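Local coordinates for protein MdcD (Pseudomonas aeruginosa, PDB 5VIP) that probably acts as a carboxy-lyase subunit of biotin-independent malonate decarboxylase, with a carboxyltransferase fold of the ClpP/crotonase type, at residues 104-118 and 145-159. Sequence-based numbering, arbitrary orientation.
Sequences NRNGVPTRALLLLET and RYQPVVAVIAGPVGC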
ATOM      1  N   ASN B 104     -18.268  -0.487  12.747  1.00 16.68           N
ATOM      2  CA  ASN B 104     -18.554  -1.914  12.686  1.00 19.13           C
ATOM      3  C   ASN B 104     -18.246  -2.613  14.006  1.00 19.22           C
ATOM      4  O   ASN B 104     -18.979  -3.521  14.409  1.00 24.18           O
ATOM      5  CB  ASN B 104     -17.784  -2.569  11.532  1.00 16.90           C
ATOM      6  CG  ASN B 104     -18.515  -2.427  10.209  1.00 19.51           C
ATOM      7  OD1 ASN B 104     -19.379  -3.239   9.882  1.00 15.74           O
ATOM      8  ND2 ASN B 104     -18.198  -1.375   9.460  1.00 16.44           N
ATOM      9  N   ARG B 105     -17.184  -2.188  14.684  1.00 20.70           N
ATOM     10  CA  ARG B 105     -16.877  -2.743  16.007  1.00 25.76           C
ATOM     11  C   ARG B 105     -17.929  -2.327  17.036  1.00 27.08           C
ATOM     12  O   ARG B 105     -18.074  -2.975  18.070  1.00 30.63           O
ATOM     13  CB  ARG B 105     -15.487  -2.320  16.483  1.00 20.85           C
ATOM     14  CG  ARG B 105     -14.368  -3.127  15.847  1.00 20.50           C
ATOM     15  CD  ARG B 105     -13.017  -2.748  16.414  1.00 24.07           C
ATOM     16  NE  ARG B 105     -12.477  -1.524  15.822  1.00 27.79           N
ATOM     17  CZ  ARG B 105     -11.749  -1.505  14.708  1.00 23.74           C
ATOM     18  NH1 ARG B 105     -11.500  -2.634  14.068  1.00 23.45           N
ATOM     19  NH2 ARG B 105     -11.280  -0.363  14.232  1.00 27.79           N
ATOM     20  N   ASN B 106     -18.662  -1.255  16.738  1.00 24.18           N
ATOM     21  CA  ASN B 106     -19.767  -0.801  17.583  1.00 25.06           C
ATOM     22  C   ASN B 106     -21.126  -1.328  17.115  1.00 27.58           C
ATOM     23  O   ASN B 106     -22.163  -0.865  17.579  1.00 30.78           O
ATOM     24  CB  ASN B 106     -19.821   0.731  17.630  1.00 29.40           C
ATOM     25  CG  ASN B 106     -18.626   1.346  18.338  1.00 34.62           C
ATOM     26  OD1 ASN B 106     -18.047   0.752  19.249  1.00 37.10           O
ATOM     27  ND2 ASN B 106     -18.265   2.560  17.932  1.00 35.52           N
ATOM     28  N   GLY B 107     -21.117  -2.286  16.192  1.00 23.55           N
ATOM     29  CA  GLY B 107     -22.343  -2.907  15.723  1.00 26.24           C
ATOM     30  C   GLY B 107     -23.079  -2.179  14.615  1.00 24.01           C
ATOM     31  O   GLY B 107     -24.223  -2.511  14.314  1.00 26.49           O
ATOM     32  N   VAL B 108     -22.430  -1.189  14.004  1.00 20.73           N
ATOM     33  CA  VAL B 108     -23.043  -0.401  12.939  1.00 21.10           C
ATOM     34  C   VAL B 108     -22.377  -0.773  11.618  1.00 19.33           C
ATOM     35  O   VAL B 108     -21.193  -0.554  11.471  1.00 19.21           O
ATOM     36  CB  VAL B 108     -22.889   1.111  13.195  1.00 22.45           C
ATOM     37  CG1 VAL B 108     -23.408   1.923  11.999  1.00 21.68           C
ATOM     38  CG2 VAL B 108     -23.599   1.511  14.487  1.00 27.17           C
ATOM     39  N   PRO B 109     -23.137  -1.341  10.665  1.00 17.01           N
ATOM     40  CA  PRO B 109     -22.530  -1.984   9.487  1.00 18.70           C
ATOM     41  C   PRO B 109     -22.142  -1.004   8.377  1.00 17.56           C
ATOM     42  O   PRO B 109     -22.557  -1.154   7.230  1.00 16.94           O
ATOM     43  CB  PRO B 109     -23.628  -2.936   9.012  1.00 17.49           C
ATOM     44  CG  PRO B 109     -24.904  -2.225   9.401  1.00 21.07           C
ATOM     45  CD  PRO B 109     -24.597  -1.562  10.725  1.00 19.08           C
ATOM     46  N   THR B 110     -21.338  -0.010   8.724  1.00 17.51           N
ATOM     47  CA  THR B 110     -20.979   1.030   7.765  1.00 17.65           C
ATOM     48  C   THR B 110     -20.124   0.491   6.620  1.00 16.75           C
ATOM     49  O   THR B 110     -19.151  -0.233   6.831  1.00 19.29           O
ATOM     50  CB  THR B 110     -20.265   2.180   8.475  1.00 18.37           C
ATOM     51  OG1 THR B 110     -21.181   2.745   9.420  1.00 17.17           O
ATOM     52  CG2 THR B 110     -19.844   3.263   7.478  1.00 12.85           C
ATOM     53  N   ARG B 111     -20.537   0.847   5.409  1.00 16.52           N
ATOM     54  CA  ARG B 111     -19.921   0.404   4.168  1.00 17.96           C
ATOM     55  C   ARG B 111     -19.082   1.536   3.591  1.00 14.70           C
ATOM     56  O   ARG B 111     -19.521   2.672   3.594  1.00 15.35           O
ATOM     57  CB  ARG B 111     -21.007  -0.013   3.164  1.00 17.86           C
ATOM     58  CG  ARG B 111     -22.145  -0.869   3.744  1.00 25.35           C
ATOM     59  CD  ARG B 111     -23.383  -0.785   2.878  1.00 25.22           C
ATOM     60  NE  ARG B 111     -24.129  -2.058   2.793  1.00 23.12           N
ATOM     61  CZ  ARG B 111     -25.101  -2.291   1.912  1.00 28.25           C
ATOM     62  NH1 ARG B 111     -25.459  -1.346   1.028  1.00 19.93           N
ATOM     63  NH2 ARG B 111     -25.714  -3.478   1.894  1.00 28.94           N
ATOM     64  N   ALA B 112     -17.889   1.236   3.081  1.00 14.88           N
ATOM     65  CA  ALA B 112     -17.047   2.261   2.480  1.00 13.18           C
ATOM     66  C   ALA B 112     -16.928   2.062   0.971  1.00 12.09           C
ATOM     67  O   ALA B 112     -16.659   0.949   0.488  1.00 10.25           O
ATOM     68  CB  ALA B 112     -15.643   2.271   3.126  1.00 10.10           C
ATOM     69  N   LEU B 113     -17.119   3.156   0.242  1.00 11.39           N
ATOM     70  CA  LEU B 113     -17.069   3.175  -1.211  1.00 11.05           C
ATOM     71  C   LEU B 113     -15.986   4.153  -1.655  1.00 12.38           C
ATOM     72  O   LEU B 113     -16.006   5.338  -1.268  1.00 11.57           O
ATOM     73  CB  LEU B 113     -18.427   3.581  -1.787  1.00 12.90           C
ATOM     74  CG  LEU B 113     -18.581   3.791  -3.293  1.00 12.96           C
ATOM     75  CD1 LEU B 113     -18.262   2.504  -4.064  1.00 11.97           C
ATOM     76  CD2 LEU B 113     -19.989   4.248  -3.592  1.00 10.99           C
ATOM     77  N   LEU B 114     -15.031   3.651  -2.438  1.00 10.51           N
ATOM     78  CA  LEU B 114     -13.886   4.455  -2.877  1.00 11.19           C
ATOM     79  C   LEU B 114     -13.961   4.728  -4.374  1.00 14.58           C
ATOM     80  O   LEU B 114     -13.952   3.796  -5.177  1.00 12.92           O
ATOM     81  CB  LEU B 114     -12.560   3.744  -2.555  1.00 11.16           C
ATOM     82  CG  LEU B 114     -12.319   3.380  -1.093  1.00 13.71           C
ATOM     83  CD1 LEU B 114     -10.988   2.611  -0.946  1.00 10.73           C
ATOM     84  CD2 LEU B 114     -12.299   4.655  -0.255  1.00 15.99           C
ATOM     85  N   LEU B 115     -14.003   6.009  -4.738  1.00 10.98           N
ATOM     86  CA  LEU B 115     -13.940   6.415  -6.137  1.00 13.92           C
ATOM     87  C   LEU B 115     -12.521   6.896  -6.446  1.00 17.09           C
ATOM     88  O   LEU B 115     -12.139   8.027  -6.107  1.00 15.95           O
ATOM     89  CB  LEU B 115     -14.962   7.519  -6.424  1.00 13.00           C
ATOM     90  CG  LEU B 115     -16.387   7.110  -6.829  1.00 21.66           C
ATOM     91  CD1 LEU B 115     -16.943   5.907  -6.067  1.00 17.29           C
ATOM     92  CD2 LEU B 115     -17.344   8.293  -6.734  1.00 12.94           C
ATOM     93  N   LEU B 116     -11.745   6.038  -7.097  1.00 13.72           N
ATOM     94  CA  LEU B 116     -10.301   6.239  -7.200  1.00 17.82           C
ATOM     95  C   LEU B 116      -9.849   6.804  -8.544  1.00 24.11           C
ATOM     96  O   LEU B 116      -9.607   6.059  -9.496  1.00 27.15           O
ATOM     97  CB  LEU B 116      -9.590   4.908  -6.935  1.00 17.97           C
ATOM     98  CG  LEU B 116      -9.883   4.323  -5.550  1.00 16.90           C
ATOM     99  CD1 LEU B 116      -9.136   3.013  -5.318  1.00 19.34           C
ATOM    100  CD2 LEU B 116      -9.536   5.328  -4.466  1.00 19.49           C
ATOM    101  N   GLU B 117      -9.731   8.126  -8.615  1.00 18.61           N
ATOM    102  CA  GLU B 117      -9.173   8.789  -9.794  1.00 18.58           C
ATOM    103  C   GLU B 117      -7.904   9.473  -9.334  1.00 20.48           C
ATOM    104  O   GLU B 117      -7.962  10.561  -8.783  1.00 21.77           O
ATOM    105  CB  GLU B 117     -10.149   9.807 -10.386  1.00 19.91           C
ATOM    106  CG  GLU B 117     -11.476   9.198 -10.853  1.00 21.74           C
ATOM    107  CD  GLU B 117     -11.284   8.160 -11.957  1.00 30.73           C
ATOM    108  OE1 GLU B 117     -11.918   7.075 -11.886  1.00 31.97           O
ATOM    109  OE2 GLU B 117     -10.509   8.438 -12.902  1.00 26.61           O
ATOM    110  N   THR B 118      -6.766   8.824  -9.526  1.00 20.81           N
ATOM    111  CA  THR B 118      -5.541   9.300  -8.904  1.00 19.37           C
ATOM    112  C   THR B 118      -4.306   8.758  -9.617  1.00 22.13           C
ATOM    113  O   THR B 118      -4.315   7.657 -10.182  1.00 19.92           O
ATOM    114  CB  THR B 118      -5.513   8.913  -7.404  1.00 25.56           C
ATOM    115  OG1 THR B 118      -4.353   9.471  -6.770  1.00 30.45           O
ATOM    116  CG2 THR B 118      -5.531   7.388  -7.230  1.00 23.61           C
ATOM    117  N   ARG B 145     -12.534  -6.920   7.744  1.00 14.99           N
ATOM    118  CA  ARG B 145     -12.908  -7.956   8.703  1.00 18.90           C
ATOM    119  C   ARG B 145     -14.422  -7.935   8.946  1.00 20.41           C
ATOM    120  O   ARG B 145     -14.982  -8.885   9.491  1.00 17.80           O
ATOM    121  CB  ARG B 145     -12.140  -7.771  10.009  1.00 19.26           C
ATOM    122  CG  ARG B 145     -10.641  -8.010   9.826  1.00 20.39           C
ATOM    123  CD  ARG B 145      -9.897  -7.952  11.133  1.00 28.57           C
ATOM    124  NE  ARG B 145      -9.964  -6.640  11.760  1.00 25.89           N
ATOM    125  CZ  ARG B 145      -9.446  -6.379  12.957  1.00 27.66           C
ATOM    126  NH1 ARG B 145      -8.844  -7.343  13.628  1.00 32.09           N
ATOM    127  NH2 ARG B 145      -9.539  -5.168  13.485  1.00 28.13           N
ATOM    128  N   TYR B 146     -15.084  -6.868   8.499  1.00 16.08           N
ATOM    129  CA  TYR B 146     -16.511  -6.653   8.766  1.00 17.64           C
ATOM    130  C   TYR B 146     -17.354  -6.431   7.507  1.00 17.27           C
ATOM    131  O   TYR B 146     -18.468  -6.954   7.382  1.00 18.06           O
ATOM    132  CB  TYR B 146     -16.689  -5.443   9.695  1.00 18.01           C
ATOM    133  CG  TYR B 146     -15.706  -5.414  10.837  1.00 19.04           C
ATOM    134  CD1 TYR B 146     -15.909  -6.187  11.972  1.00 19.48           C
ATOM    135  CD2 TYR B 146     -14.565  -4.619  10.775  1.00 17.44           C
ATOM    136  CE1 TYR B 146     -15.000  -6.176  13.016  1.00 20.33           C
ATOM    137  CE2 TYR B 146     -13.657  -4.596  11.813  1.00 21.71           C
ATOM    138  CZ  TYR B 146     -13.883  -5.373  12.933  1.00 23.03           C
ATOM    139  OH  TYR B 146     -12.971  -5.351  13.958  1.00 23.57           O
ATOM    140  N   GLN B 147     -16.835  -5.639   6.576  1.00 14.45           N
ATOM    141  CA  GLN B 147     -17.600  -5.230   5.390  1.00 13.64           C
ATOM    142  C   GLN B 147     -16.687  -5.124   4.181  1.00 12.59           C
ATOM    143  O   GLN B 147     -15.543  -4.664   4.311  1.00 13.58           O
ATOM    144  CB  GLN B 147     -18.283  -3.867   5.615  1.00 17.40           C
ATOM    145  CG  GLN B 147     -19.303  -3.800   6.747  1.00 17.30           C
ATOM    146  CD  GLN B 147     -20.546  -4.640   6.491  1.00 21.75           C
ATOM    147  OE1 GLN B 147     -20.902  -4.919   5.351  1.00 21.68           O
ATOM    148  NE2 GLN B 147     -21.218  -5.035   7.559  1.00 24.06           N
ATOM    149  N   PRO B 148     -17.181  -5.519   3.001  1.00 13.04           N
ATOM    150  CA  PRO B 148     -16.402  -5.324   1.776  1.00 12.15           C
ATOM    151  C   PRO B 148     -16.253  -3.834   1.451  1.00 14.22           C
ATOM    152  O   PRO B 148     -17.197  -3.068   1.640  1.00 14.56           O
ATOM    153  CB  PRO B 148     -17.244  -6.040   0.714  1.00 13.16           C
ATOM    154  CG  PRO B 148     -18.648  -5.921   1.235  1.00 12.94           C
ATOM    155  CD  PRO B 148     -18.501  -6.111   2.721  1.00 13.05           C
ATOM    156  N   VAL B 149     -15.072  -3.430   1.003  1.00 11.43           N
ATOM    157  CA  VAL B 149     -14.882  -2.103   0.429  1.00 10.96           C
ATOM    158  C   VAL B 149     -15.034  -2.263  -1.071  1.00 11.72           C
ATOM    159  O   VAL B 149     -14.468  -3.185  -1.661  1.00 12.05           O
ATOM    160  CB  VAL B 149     -13.504  -1.512   0.759  1.00 12.50           C
ATOM    161  CG1 VAL B 149     -13.322  -0.162   0.063  1.00 12.81           C
ATOM    162  CG2 VAL B 149     -13.329  -1.387   2.280  1.00 11.39           C
ATOM    163  N   VAL B 150     -15.819  -1.390  -1.686  1.00 11.22           N
ATOM    164  CA  VAL B 150     -15.968  -1.399  -3.128  1.00  9.80           C
ATOM    165  C   VAL B 150     -15.165  -0.239  -3.692  1.00 13.66           C
ATOM    166  O   VAL B 150     -15.283   0.882  -3.214  1.00 12.51           O
ATOM    167  CB  VAL B 150     -17.442  -1.289  -3.548  1.00 12.25           C
ATOM    168  CG1 VAL B 150     -17.562  -1.183  -5.061  1.00 14.05           C
ATOM    169  CG2 VAL B 150     -18.234  -2.488  -3.019  1.00 12.09           C
ATOM    170  N   ALA B 151     -14.338  -0.531  -4.696  1.00 13.42           N
ATOM    171  CA  ALA B 151     -13.578   0.495  -5.405  1.00 11.08           C
ATOM    172  C   ALA B 151     -14.092   0.630  -6.820  1.00 12.50           C
ATOM    173  O   ALA B 151     -14.213  -0.358  -7.541  1.00 13.45           O
ATOM    174  CB  ALA B 151     -12.094   0.152  -5.430  1.00 10.69           C
ATOM    175  N   VAL B 152     -14.366   1.865  -7.213  1.00 12.06           N
ATOM    176  CA  VAL B 152     -14.862   2.177  -8.541  1.00 10.94           C
ATOM    177  C   VAL B 152     -13.793   3.013  -9.249  1.00 15.91           C
ATOM    178  O   VAL B 152     -13.351   4.053  -8.739  1.00 14.31           O
ATOM    179  CB  VAL B 152     -16.208   2.937  -8.475  1.00 13.32           C
ATOM    180  CG1 VAL B 152     -16.613   3.458  -9.834  1.00 14.41           C
ATOM    181  CG2 VAL B 152     -17.302   2.013  -7.880  1.00 12.30           C
ATOM    182  N   ILE B 153     -13.351   2.520 -10.399  1.00 14.48           N
ATOM    183  CA  ILE B 153     -12.356   3.216 -11.215  1.00 14.25           C
ATOM    184  C   ILE B 153     -13.015   3.472 -12.564  1.00 16.85           C
ATOM    185  O   ILE B 153     -13.238   2.540 -13.330  1.00 21.23           O
ATOM    186  CB  ILE B 153     -11.078   2.387 -11.383  1.00 17.77           C
ATOM    187  CG1 ILE B 153     -10.554   1.960 -10.011  1.00 21.49           C
ATOM    188  CG2 ILE B 153     -10.030   3.178 -12.153  1.00 19.52           C
ATOM    189  CD1 ILE B 153      -9.734   0.712 -10.062  1.00 27.65           C
ATOM    190  N   ALA B 154     -13.386   4.713 -12.836  1.00 17.37           N
ATOM    191  CA  ALA B 154     -14.202   4.977 -14.019  1.00 19.30           C
ATOM    192  C   ALA B 154     -13.474   5.796 -15.067  1.00 24.42           C
ATOM    193  O   ALA B 154     -13.929   5.884 -16.206  1.00 26.16           O
ATOM    194  CB  ALA B 154     -15.506   5.685 -13.626  1.00 19.55           C
ATOM    195  N   GLY B 155     -12.341   6.385 -14.707  1.00 19.39           N
ATOM    196  CA  GLY B 155     -11.704   7.327 -15.604  1.00 21.45           C
ATOM    197  C   GLY B 155     -12.295   8.724 -15.445  1.00 24.42           C
ATOM    198  O   GLY B 155     -13.300   8.917 -14.743  1.00 24.64           O
ATOM    199  N   PRO B 156     -11.708   9.711 -16.137  1.00 25.64           N
ATOM    200  CA  PRO B 156     -10.669   9.528 -17.164  1.00 24.37           C
ATOM    201  C   PRO B 156      -9.231   9.399 -16.639  1.00 25.17           C
ATOM    202  O   PRO B 156      -8.359   8.954 -17.380  1.00 27.89           O
ATOM    203  CB  PRO B 156     -10.811  10.794 -18.013  1.00 25.01           C
ATOM    204  CG  PRO B 156     -11.277  11.837 -17.030  1.00 28.58           C
ATOM    205  CD  PRO B 156     -12.129  11.120 -16.007  1.00 27.27           C
ATOM    206  N   VAL B 157      -8.972   9.783 -15.395  1.00 19.27           N
ATOM    207  CA  VAL B 157      -7.623   9.663 -14.862  1.00 23.41           C
ATOM    208  C   VAL B 157      -7.274   8.188 -14.622  1.00 23.70           C
ATOM    209  O   VAL B 157      -6.168   7.737 -14.928  1.00 20.51           O
ATOM    210  CB  VAL B 157      -7.453  10.470 -13.555  1.00 22.24           C
ATOM    211  CG1 VAL B 157      -6.091  10.227 -12.940  1.00 21.04           C
ATOM    212  CG2 VAL B 157      -7.669  11.958 -13.811  1.00 31.12           C
ATOM    213  N   GLY B 158      -8.233   7.423 -14.113  1.00 19.76           N
ATOM    214  CA  GLY B 158      -7.944   6.058 -13.719  1.00 19.84           C
ATOM    215  C   GLY B 158      -7.144   6.038 -12.426  1.00 17.73           C
ATOM    216  O   GLY B 158      -7.087   7.036 -11.700  1.00 21.14           O
ATOM    217  N   CYS B 159      -6.522   4.903 -12.126  1.00 17.88           N
ATOM    218  CA  CYS B 159      -5.895   4.716 -10.824  1.00 15.70           C
ATOM    219  C   CYS B 159      -4.499   4.134 -10.957  1.00 17.15           C
ATOM    220  O   CYS B 159      -4.345   2.986 -11.380  1.00 16.30           O
ATOM    221  CB  CYS B 159      -6.760   3.796  -9.950  1.00 17.16           C
ATOM    222  SG  CYS B 159      -6.151   3.555  -8.272  1.00 19.71           S
TER
HETATM  223  O   HOH W   1     -16.900  -1.363   3.719  1.00 15.90           O
HETATM  224  O   HOH W   2     -13.537   6.403 -10.132  1.00 21.88           O
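The Tyr146 ring has Arg105 NH1 at its edge and the Asn104 amide 17° from its plane; Arg145 CB lies over one face, toward the rim. Arg105 NH1 donates to Tyr146 OH (3.1 Å), with the guanidinium steeply inclined to the ring. Arg105 and Arg145 share Asp142, which would offset their like charges. Asn104 ND2 donates to Thr110 O, in plane and on a lone pair, and also bonds Ala100 O; OD1 receives a weak bond from Gln147 NE2.

The Glu117 carboxylate is buried in the turn after strand 150-153. Glu117 OE1 accepts from Ala154 N and Gly155 N, both at 2.9 Å. Glu117 OE2 takes Gly158 N (2.8 Å) on the syn side but 34° out of the carboxylate plane. A bend at chi2 (-61°) brings the carboxylate there. Three backbone N-H groups of the turn thus converge on one carboxylate. The peptide before Pro156 is cis.

Strands 111-115 and 150-153 pair in parallel; Leu114 N to Val150 O is 2.9 Å. Leu113 CD1 rests on Val150 and Val152, facing helix 229-242. Leu114 CD1 meets Val149 CG1 on the face packed by helix 126-143, the crossover of this beta-alpha-beta unit. Strand 69-76 flanks 111-115, and 172-176 flanks 150-153.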